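DTDP-glucose 4,6-dehydratase (Klebsiella pneumoniae, PDB 5U4Q) binds NAD and probably dehydrates dTDP-glucose or remodels a related nucleotide sugar, as an extended short-chain dehydrogenase/reductase of the NAD-dependent epimerase/dehydratase family. Local coordinates at residues L124-S129 against A160-A165; F141-S146 against S250-S255; I174-L179 against A256-Y261. All blocks are in the same frame, centred on the assembly; numbering follows the deposited sequence. Where two conformers were deposited one is given.

Contact 1. Residues L124-S129 against A160-A165; sequences LVYASS and ANELMA. With NAD (nicotinamide-adenine-dinucleotide), chain C.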
loop_
_atom_site.group_PDB
_atom_site.type_symbol
_atom_site.label_atom_id
_atom_site.label_comp_id
_atom_site.label_asym_id
_atom_site.label_seq_id
_atom_site.Cartn_x
_atom_site.Cartn_y
_atom_site.Cartn_z
ATOM N N LEU A 124 6.015 9.111 -15.385
ATOM C CA LEU A 124 5.088 9.405 -14.288
ATOM C C LEU A 124 5.911 9.769 -13.076
ATOM O O LEU A 124 6.700 8.962 -12.581
ATOM C CB LEU A 124 4.270 8.186 -13.906
ATOM C CG LEU A 124 3.438 8.302 -12.615
ATOM C CD1 LEU A 124 2.376 9.385 -12.715
ATOM C CD2 LEU A 124 2.842 6.945 -12.294
ATOM N N VAL A 125 5.715 11.002 -12.604
ATOM C CA VAL A 125 6.311 11.489 -11.375
ATOM C C VAL A 125 5.171 11.573 -10.382
ATOM O O VAL A 125 4.093 12.043 -10.729
ATOM C CB VAL A 125 6.991 12.854 -11.552
ATOM C CG1 VAL A 125 7.563 13.368 -10.226
ATOM C CG2 VAL A 125 8.108 12.757 -12.573
ATOM N N TYR A 126 5.396 11.116 -9.139
ATOM C CA TYR A 126 4.275 11.064 -8.193
ATOM C C TYR A 126 4.755 11.378 -6.804
ATOM O O TYR A 126 5.919 11.152 -6.469
ATOM C CB TYR A 126 3.534 9.694 -8.251
ATOM C CG TYR A 126 4.410 8.539 -7.846
ATOM C CD1 TYR A 126 5.295 7.971 -8.755
ATOM C CD2 TYR A 126 4.411 8.042 -6.533
ATOM C CE1 TYR A 126 6.156 6.944 -8.385
ATOM C CE2 TYR A 126 5.252 7.000 -6.163
ATOM C CZ TYR A 126 6.146 6.474 -7.077
ATOM O OH TYR A 126 7.016 5.478 -6.694
ATOM N N ALA A 127 3.832 11.910 -6.009
ATOM C CA ALA A 127 4.138 12.289 -4.640
ATOM C C ALA A 127 4.083 11.096 -3.694
ATOM O O ALA A 127 3.068 10.410 -3.587
ATOM C CB ALA A 127 3.144 13.345 -4.171
ATOM N N SER A 128 5.185 10.861 -3.012
ATOM C CA SER A 128 5.243 9.972 -1.865
ATOM C C SER A 128 5.383 10.875 -0.631
ATOM O O SER A 128 4.983 12.052 -0.661
ATOM C CB SER A 128 6.354 8.946 -1.993
ATOM O OG SER A 128 6.318 8.004 -0.925
ATOM N N SER A 129 5.918 10.333 0.466
ATOM C CA SER A 129 5.989 11.105 1.695
ATOM C C SER A 129 7.063 10.589 2.626
ATOM O O SER A 129 7.289 9.386 2.696
ATOM C CB SER A 129 4.644 10.986 2.414
ATOM O OG SER A 129 4.723 11.434 3.773
ATOM N N ALA A 160 2.463 1.967 -0.465
ATOM C CA ALA A 160 1.743 1.161 -1.437
ATOM C C ALA A 160 1.869 1.752 -2.839
ATOM O O ALA A 160 1.968 0.994 -3.812
ATOM C CB ALA A 160 0.275 0.983 -1.064
ATOM N N ASN A 161 1.822 3.078 -2.960
ATOM C CA ASN A 161 1.985 3.731 -4.292
ATOM C C ASN A 161 3.356 3.367 -4.863
ATOM O O ASN A 161 3.463 3.031 -6.052
ATOM C CB ASN A 161 1.899 5.247 -4.188
ATOM C CG ASN A 161 0.485 5.795 -3.896
ATOM O OD1 ASN A 161 0.336 7.016 -3.852
ATOM N ND2 ASN A 161 -0.524 4.952 -3.827
ATOM N N GLU A 162 4.397 3.411 -4.034
ATOM C CA GLU A 162 5.749 3.057 -4.516
ATOM C C GLU A 162 5.776 1.602 -5.008
ATOM O O GLU A 162 6.386 1.306 -6.041
ATOM C CB GLU A 162 6.806 3.309 -3.439
ATOM C CG GLU A 162 6.935 4.769 -2.998
ATOM C CD GLU A 162 8.012 4.997 -1.964
ATOM O OE1 GLU A 162 8.827 4.070 -1.699
ATOM O OE2 GLU A 162 8.084 6.125 -1.405
ATOM N N LEU A 163 5.100 0.712 -4.268
ATOM C CA LEU A 163 5.070 -0.712 -4.642
ATOM C C LEU A 163 4.354 -0.918 -5.954
ATOM O O LEU A 163 4.805 -1.687 -6.811
ATOM C CB LEU A 163 4.414 -1.551 -3.554
ATOM C CG LEU A 163 5.197 -1.699 -2.245
ATOM C CD1 LEU A 163 4.237 -2.086 -1.142
ATOM C CD2 LEU A 163 6.345 -2.694 -2.389
HETATM N N MSE A 164 3.230 -0.220 -6.114
HETATM C CA MSE A 164 2.438 -0.308 -7.331
HETATM C C MSE A 164 3.218 0.263 -8.503
HETATM O O MSE A 164 3.217 -0.308 -9.593
HETATM C CB MSE A 164 1.079 0.375 -7.106
HETATM C CG MSE A 164 0.274 -0.353 -6.020
HETATM SE SE MSE A 164 -1.149 0.775 -5.233
HETATM C CE MSE A 164 -2.348 0.909 -6.774
ATOM N N ALA A 165 3.901 1.392 -8.292
ATOM C CA ALA A 165 4.743 1.992 -9.330
ATOM C C ALA A 165 5.821 0.985 -9.770
ATOM O O ALA A 165 6.048 0.799 -10.981
ATOM C CB ALA A 165 5.400 3.287 -8.849
HETATM P PA NAD C . -3.312 20.016 -1.219
HETATM O O1A NAD C . -3.186 21.490 -1.221
HETATM O O2A NAD C . -4.357 19.329 -0.361
HETATM O O5B NAD C . -3.473 19.546 -2.758
HETATM C C5B NAD C . -3.953 18.271 -3.166
HETATM C C4B NAD C . -5.120 18.491 -4.113
HETATM O O4B NAD C . -5.587 17.167 -4.433
HETATM C C3B NAD C . -6.276 19.263 -3.492
HETATM O O3B NAD C . -6.587 20.500 -4.151
HETATM C C2B NAD C . -7.419 18.248 -3.530
HETATM O O2B NAD C . -8.699 18.844 -3.818
HETATM C C1B NAD C . -6.984 17.218 -4.571
HETATM N N9A NAD C . -7.567 15.883 -4.357
HETATM C C8A NAD C . -7.568 15.169 -3.208
HETATM N N7A NAD C . -8.212 14.012 -3.381
HETATM C C5A NAD C . -8.614 13.967 -4.661
HETATM C C6A NAD C . -9.395 13.018 -5.481
HETATM N N6A NAD C . -9.844 11.870 -4.992
HETATM N N1A NAD C . -9.608 13.368 -6.750
HETATM C C2A NAD C . -9.181 14.521 -7.285
HETATM N N3A NAD C . -8.490 15.447 -6.589
HETATM C C4A NAD C . -8.197 15.198 -5.285
HETATM O O3 NAD C . -1.934 19.303 -0.778
HETATM P PN NAD C . -0.443 19.533 -1.339
HETATM O O1N NAD C . -0.406 20.369 -2.550
HETATM O O2N NAD C . 0.371 19.860 -0.087
HETATM O O5D NAD C . -0.100 18.021 -1.707
HETATM C C5D NAD C . 0.313 17.557 -2.989
HETATM C C4D NAD C . 0.887 16.166 -2.779
HETATM O O4D NAD C . 2.143 16.260 -2.070
HETATM C C3D NAD C . 0.051 15.161 -1.994
HETATM O O3D NAD C . 0.188 13.888 -2.629
HETATM C C2D NAD C . 0.709 15.085 -0.637
HETATM O O2D NAD C . 0.559 13.800 0.003
HETATM C C1D NAD C . 2.162 15.369 -0.961
HETATM N N1N NAD C . 2.881 16.002 0.162
HETATM C C2N NAD C . 2.794 17.323 0.441
HETATM C C3N NAD C . 3.495 17.893 1.517
HETATM C C7N NAD C . 3.447 19.378 1.897
HETATM O O7N NAD C . 4.228 19.813 2.757
HETATM N N7N NAD C . 2.562 20.243 1.374
HETATM C C4N NAD C . 4.257 17.073 2.320
HETATM C C5N NAD C . 4.327 15.717 2.031
HETATM C C6N NAD C . 3.614 15.188 0.960
HETATM O O HOH W 1 1.119 9.422 -5.292
#
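Tyr126 holds its CG between its own backbone N and carbonyl carbon, the crowded position (chi1 63°), and this sends the ring off strand 123-129 towards helix 153-172. Ser128 has OG anti to its backbone N (chi1 -174°), while Glu162 starts with CG anti to the carbonyl carbon and then runs extended (chi2 -178°) until its carboxylate reaches the serine. These two meet tip to tip: Ser128 OG donates to Glu162 OE2 at 2.6 Å, on the anti lone pair, the one turned away from OE1. Because OE1 makes a salt bridge with Arg180 of the next strand, both oxygens of this buried carboxylate are gripped, and the nearby arginine would be expected to favour the ionised carboxylate.

The tyrosine tip lies close against the helix. Its OH is 3.5 Å from Glu162 CA and equally 3.5 Å from Ala165 CB, and Tyr126 CZ adds a 3.7 Å contact with that same methyl. Glu162 CG comes in at the ring edge.

A water donates both to Ala127 O (2.8 Å) and to Asn161 OD1 (2.9 Å), tying strand backbone to helix side chain. Helix 98-118 serves both segments, Tyr109 packing edge-to-face with the Tyr126 ring and Asn105 O accepting from Asn161 ND2. Pointing away from helix 153-172, Ala127 CB comes 3.4 Å from NAD O3D on the nicotinamide ribose. A strand touching NAD on one side and backed by the helix of Tyr154 and Lys158, which fit the YxxxK signature, is characteristic of the short-chain dehydrogenase/reductase Rossmann fold.

Contact 2. Residues F141-S146 against S250-S255; sequences FSTEDS and SPATSS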
loop_
_atom_site.group_PDB
_atom_site.type_symbol
_atom_site.label_atom_id
_atom_site.label_comp_id
_atom_site.label_asym_id
_atom_site.label_seq_id
_atom_site.Cartn_x
_atom_site.Cartn_y
_atom_site.Cartn_z
ATOM N N PHE A 141 17.392 10.004 7.413
ATOM C CA PHE A 141 16.526 9.116 6.656
ATOM C C PHE A 141 17.025 9.058 5.214
ATOM O O PHE A 141 17.163 10.098 4.563
ATOM C CB PHE A 141 15.062 9.606 6.664
ATOM C CG PHE A 141 14.355 9.485 7.989
ATOM C CD1 PHE A 141 14.558 8.386 8.838
ATOM C CD2 PHE A 141 13.401 10.424 8.350
ATOM C CE1 PHE A 141 13.866 8.278 10.052
ATOM C CE2 PHE A 141 12.694 10.307 9.536
ATOM C CZ PHE A 141 12.923 9.233 10.389
ATOM N N SER A 142 17.266 7.848 4.709
ATOM C CA SER A 142 17.776 7.644 3.379
ATOM C C SER A 142 16.867 6.702 2.602
ATOM O O SER A 142 16.250 5.793 3.185
ATOM C CB SER A 142 19.178 6.991 3.483
ATOM O OG SER A 142 19.615 6.399 2.265
ATOM N N THR A 143 16.784 6.891 1.291
ATOM C CA THR A 143 16.024 5.955 0.481
ATOM C C THR A 143 16.638 4.534 0.454
ATOM O O THR A 143 16.043 3.592 -0.091
ATOM C CB THR A 143 15.870 6.454 -0.945
ATOM O OG1 THR A 143 17.150 6.735 -1.492
ATOM C CG2 THR A 143 14.980 7.691 -1.001
ATOM N N GLU A 144 17.829 4.367 1.019
ATOM C CA GLU A 144 18.387 3.021 1.170
ATOM C C GLU A 144 17.736 2.268 2.357
ATOM O O GLU A 144 17.886 1.041 2.454
ATOM C CB GLU A 144 19.894 3.095 1.448
ATOM C CG GLU A 144 20.707 3.624 0.298
ATOM C CD GLU A 144 22.138 3.915 0.688
ATOM O OE1 GLU A 144 22.564 3.501 1.786
ATOM O OE2 GLU A 144 22.837 4.571 -0.111
ATOM N N ASP A 145 17.039 2.999 3.236
ATOM C CA ASP A 145 16.460 2.464 4.471
ATOM C C ASP A 145 15.198 1.654 4.226
ATOM O O ASP A 145 14.500 1.861 3.229
ATOM C CB ASP A 145 16.117 3.566 5.472
ATOM C CG ASP A 145 17.318 4.439 5.850
ATOM O OD1 ASP A 145 18.476 4.043 5.573
ATOM O OD2 ASP A 145 17.074 5.533 6.419
ATOM N N SER A 146 14.911 0.732 5.146
ATOM C CA SER A 146 13.683 -0.039 5.053
ATOM C C SER A 146 12.535 0.890 5.383
ATOM O O SER A 146 12.673 1.843 6.154
ATOM C CB SER A 146 13.711 -1.244 5.999
ATOM O OG SER A 146 13.744 -0.836 7.342
ATOM N N SER A 250 18.453 -1.071 -3.470
ATOM C CA SER A 250 17.708 -0.458 -2.388
ATOM C C SER A 250 16.221 -0.487 -2.687
ATOM O O SER A 250 15.833 -0.795 -3.809
ATOM C CB SER A 250 18.133 0.993 -2.197
ATOM O OG SER A 250 17.528 1.824 -3.172
ATOM N N PRO A 251 15.383 -0.147 -1.687
ATOM C CA PRO A 251 13.929 -0.052 -1.932
ATOM C C PRO A 251 13.514 1.058 -2.933
ATOM O O PRO A 251 12.330 1.157 -3.296
ATOM C CB PRO A 251 13.371 0.327 -0.550
ATOM C CG PRO A 251 14.397 -0.115 0.419
ATOM C CD PRO A 251 15.698 0.125 -0.271
ATOM N N ALA A 252 14.476 1.893 -3.321
ATOM C CA ALA A 252 14.239 3.068 -4.186
ATOM C C ALA A 252 14.883 2.977 -5.574
ATOM O O ALA A 252 14.859 3.928 -6.332
ATOM C CB ALA A 252 14.721 4.326 -3.478
ATOM N N THR A 253 15.441 1.813 -5.914
ATOM C CA THR A 253 16.025 1.581 -7.216
ATOM C C THR A 253 15.528 0.208 -7.704
ATOM O O THR A 253 14.896 -0.516 -6.932
ATOM C CB THR A 253 17.557 1.540 -7.095
ATOM O OG1 THR A 253 17.940 0.620 -6.055
ATOM C CG2 THR A 253 18.087 2.935 -6.750
ATOM N N SER A 254 15.809 -0.142 -8.967
ATOM C CA SER A 254 15.399 -1.452 -9.518
ATOM C C SER A 254 16.071 -1.729 -10.860
ATOM O O SER A 254 16.719 -0.867 -11.430
ATOM C CB SER A 254 13.865 -1.475 -9.745
ATOM O OG SER A 254 13.407 -2.725 -10.308
ATOM N N SER A 255 15.904 -2.946 -11.372
ATOM C CA SER A 255 16.237 -3.242 -12.749
ATOM C C SER A 255 15.192 -2.611 -13.667
ATOM O O SER A 255 15.448 -2.365 -14.844
ATOM C CB SER A 255 16.308 -4.756 -12.999
ATOM O OG SER A 255 15.169 -5.410 -12.465
HETATM O O HOH W 2 18.518 4.397 -2.788
#
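Two ST turns, each built into a type I beta turn, face each other where the loop ahead of helix 153-172 meets the loop ahead of strand 258-263. In the first, Ser142 OG accepts from Glu144 N at 3.0 Å and the turn closes with Asp145 N bonded to Ser142 O. The Asp145 carboxylate folds back over it: OD2 takes Ser142 N at 2.9 Å, met from above the carboxylate plane, while OD1 forms a salt bridge with Lys138. The second turn repeats the serine pattern, with Ala252 N donating to Ser250 OG at 3.1 Å.

The second loop runs beside strand 258-263 of the Rossmann-type core, while the first follows strand 123-129. Between the turns no direct hydrogen bond forms; one methyl contact and the proline ring against carbonyl oxygens make the packing. Thr143 CB sits 3.5 Å from Ala252 CB, and the edge of the Pro251 ring packs against the first turn's carbonyl oxygens, CD 3.5 Å from Thr143 O and CG 3.4 Å from Asp145 O. A single water spans the polar side, 3.0 Å from Thr143 OG1 and 2.8 Å from Ser250 OG. Beyond the second turn, Thr253 O is hydrogen-bonded by His149 NE2 of the second subunit.

Contact 3. Residues I174-L179 against A256-Y261; sequences IPTTGL and APYRVY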
loop_
_atom_site.group_PDB
_atom_site.type_symbol
_atom_site.label_atom_id
_atom_site.label_comp_id
_atom_site.label_asym_id
_atom_site.label_seq_id
_atom_site.Cartn_x
_atom_site.Cartn_y
_atom_site.Cartn_z
ATOM N N ILE A 174 6.825 1.496 -17.892
ATOM C CA ILE A 174 6.456 2.883 -17.639
ATOM C C ILE A 174 7.497 3.456 -16.679
ATOM O O ILE A 174 7.631 2.950 -15.567
ATOM C CB ILE A 174 5.086 2.976 -16.945
ATOM C CG1 ILE A 174 4.019 2.251 -17.774
ATOM C CG2 ILE A 174 4.706 4.440 -16.726
ATOM C CD1 ILE A 174 2.779 1.859 -16.995
ATOM N N PRO A 175 8.223 4.509 -17.076
ATOM C CA PRO A 175 9.194 5.049 -16.145
ATOM C C PRO A 175 8.516 5.801 -15.011
ATOM O O PRO A 175 7.636 6.603 -15.268
ATOM C CB PRO A 175 10.041 5.978 -17.024
ATOM C CG PRO A 175 9.812 5.457 -18.432
ATOM C CD PRO A 175 8.362 5.143 -18.396
ATOM N N THR A 176 8.889 5.482 -13.776
ATOM C CA THR A 176 8.248 6.123 -12.621
ATOM C C THR A 176 9.276 6.686 -11.684
ATOM O O THR A 176 10.331 6.047 -11.419
ATOM C CB THR A 176 7.319 5.159 -11.851
ATOM O OG1 THR A 176 8.063 4.069 -11.272
ATOM C CG2 THR A 176 6.216 4.611 -12.747
ATOM N N THR A 177 8.992 7.897 -11.182
ATOM C CA THR A 177 9.809 8.537 -10.169
ATOM C C THR A 177 8.901 9.007 -9.016
ATOM O O THR A 177 8.035 9.878 -9.205
ATOM C CB THR A 177 10.598 9.753 -10.710
ATOM O OG1 THR A 177 11.378 9.368 -11.834
ATOM C CG2 THR A 177 11.512 10.310 -9.610
ATOM N N GLY A 178 9.110 8.440 -7.825
ATOM C CA GLY A 178 8.409 8.874 -6.635
ATOM C C GLY A 178 9.246 9.863 -5.843
ATOM O O GLY A 178 10.465 9.742 -5.756
ATOM N N LEU A 179 8.588 10.846 -5.262
ATOM C CA LEU A 179 9.274 11.898 -4.494
ATOM C C LEU A 179 8.745 11.926 -3.071
ATOM O O LEU A 179 7.563 12.191 -2.855
ATOM C CB LEU A 179 9.051 13.244 -5.155
ATOM C CG LEU A 179 9.599 13.396 -6.564
ATOM C CD1 LEU A 179 9.181 14.729 -7.159
ATOM C CD2 LEU A 179 11.109 13.255 -6.606
ATOM N N ALA A 256 13.978 -2.392 -13.129
ATOM C CA ALA A 256 12.923 -1.703 -13.855
ATOM C C ALA A 256 13.225 -0.206 -13.855
ATOM O O ALA A 256 13.991 0.262 -13.013
ATOM C CB ALA A 256 11.600 -1.951 -13.167
ATOM N N PRO A 257 12.588 0.554 -14.760
ATOM C CA PRO A 257 12.777 2.040 -14.818
ATOM C C PRO A 257 11.948 2.707 -13.703
ATOM O O PRO A 257 10.949 3.380 -13.965
ATOM C CB PRO A 257 12.269 2.396 -16.221
ATOM C CG PRO A 257 11.257 1.341 -16.507
ATOM C CD PRO A 257 11.813 0.080 -15.913
ATOM N N TYR A 258 12.415 2.504 -12.480
ATOM C CA TYR A 258 11.739 2.894 -11.245
ATOM C C TYR A 258 12.729 3.550 -10.314
ATOM O O TYR A 258 13.812 3.006 -10.052
ATOM C CB TYR A 258 11.192 1.640 -10.570
ATOM C CG TYR A 258 10.925 1.696 -9.062
ATOM C CD1 TYR A 258 9.650 2.030 -8.571
ATOM C CD2 TYR A 258 11.900 1.346 -8.131
ATOM C CE1 TYR A 258 9.398 2.061 -7.208
ATOM C CE2 TYR A 258 11.652 1.363 -6.757
ATOM C CZ TYR A 258 10.381 1.699 -6.303
ATOM O OH TYR A 258 10.142 1.713 -4.939
ATOM N N ARG A 259 12.367 4.719 -9.791
ATOM C CA ARG A 259 13.218 5.422 -8.828
ATOM C C ARG A 259 12.384 6.155 -7.802
ATOM O O ARG A 259 11.290 6.633 -8.119
ATOM C CB ARG A 259 14.092 6.480 -9.509
ATOM C CG ARG A 259 15.250 5.960 -10.335
ATOM C CD ARG A 259 16.309 5.298 -9.478
ATOM N NE ARG A 259 17.481 4.992 -10.292
ATOM C CZ ARG A 259 17.549 3.985 -11.156
ATOM N NH1 ARG A 259 18.658 3.802 -11.862
ATOM N NH2 ARG A 259 16.519 3.169 -11.319
ATOM N N VAL A 260 12.928 6.264 -6.586
ATOM C CA VAL A 260 12.310 7.022 -5.492
ATOM C C VAL A 260 13.431 7.909 -4.926
ATOM O O VAL A 260 14.560 7.447 -4.742
ATOM C CB VAL A 260 11.651 6.170 -4.388
ATOM C CG1 VAL A 260 11.086 7.084 -3.310
ATOM C CG2 VAL A 260 10.562 5.272 -4.972
ATOM N N TYR A 261 13.126 9.188 -4.703
ATOM C CA TYR A 261 14.053 10.138 -4.115
ATOM C C TYR A 261 13.434 10.905 -2.951
ATOM O O TYR A 261 12.246 11.250 -2.979
ATOM C CB TYR A 261 14.477 11.204 -5.135
ATOM C CG TYR A 261 15.206 10.641 -6.329
ATOM C CD1 TYR A 261 16.556 10.258 -6.245
ATOM C CD2 TYR A 261 14.559 10.487 -7.548
ATOM C CE1 TYR A 261 17.200 9.714 -7.340
ATOM C CE2 TYR A 261 15.196 9.935 -8.646
ATOM C CZ TYR A 261 16.518 9.548 -8.535
ATOM O OH TYR A 261 17.134 9.019 -9.645
HETATM O O HOH W 3 8.776 5.138 -8.698
#
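Tyr258 leaves its strand with CG anti to the backbone N (chi1 157°). Its CB lies 4.0 Å from Thr176 OG1 on the neighbouring strand, and two bonds further, past CG, the ring atom CD1 is 3.7 Å from that same hydroxyl oxygen, which sits at the ring edge near its plane. Further out the ring packs edge-to-face with His166 of helix 153-172, and at the tip OH hydrogen-bonds Pro251 O. Thr176 OG1 has Ser169 as its polar partner and also meets a water that donates to Arg259 O.

Backbone bonds join the two strands. Thr176 N donates to Pro257 O at 2.9 Å, Arg259 N to Thr176 O at 2.9 Å, Gly178 N to Arg259 O at 2.8 Å and Tyr261 N to Gly178 O at 2.9 Å. The donor passes from one strand to the other at each step, as parallel pairing demands, and the short axes differ by only 15°. CA-H...O contacts to the same carbonyls, such as Thr177 CA to Arg259 O, accompany them.

On the face carrying Thr177 and Leu179, Thr177 CG2 touches the edge of the Tyr261 ring, 3.7 Å from CD2, while Pro307, Leu308 and Leu311 of helix 306-312 pack on that tyrosine. Arg259 turns back along its own strand, NH2 donating to Tyr258 O at 3.0 Å from above the carbonyl plane. With strand 123-129 on the other side of 176-185, this pairing makes the far end of the seven-stranded parallel sheet (order 3-2-1-4-5-6-7) of the extended short-chain dehydrogenase/reductase Rossmann fold.

Contacts 1 and 3 share one sheet, their centres 8 Å apart: Leu179 O lies 2.7 Å from Ser128 N, a probable hydrogen bond between neighbouring strands. Tyr126 CZ packs 3.3 Å from Gly178 CA, a close approach consistent with the missing side chain there. Contact 2 continues outward from contact 3, with Ala252 O 3.0 Å from Val260 N, a probable hydrogen bond. Distance from NAD grows in the same sense: contact 1 touches it, the Leu179 side chain of contact 3 is about 8 Å away and that of Thr143 in contact 2 about 14 Å. Contacts 1 and 2 also touch the second subunit.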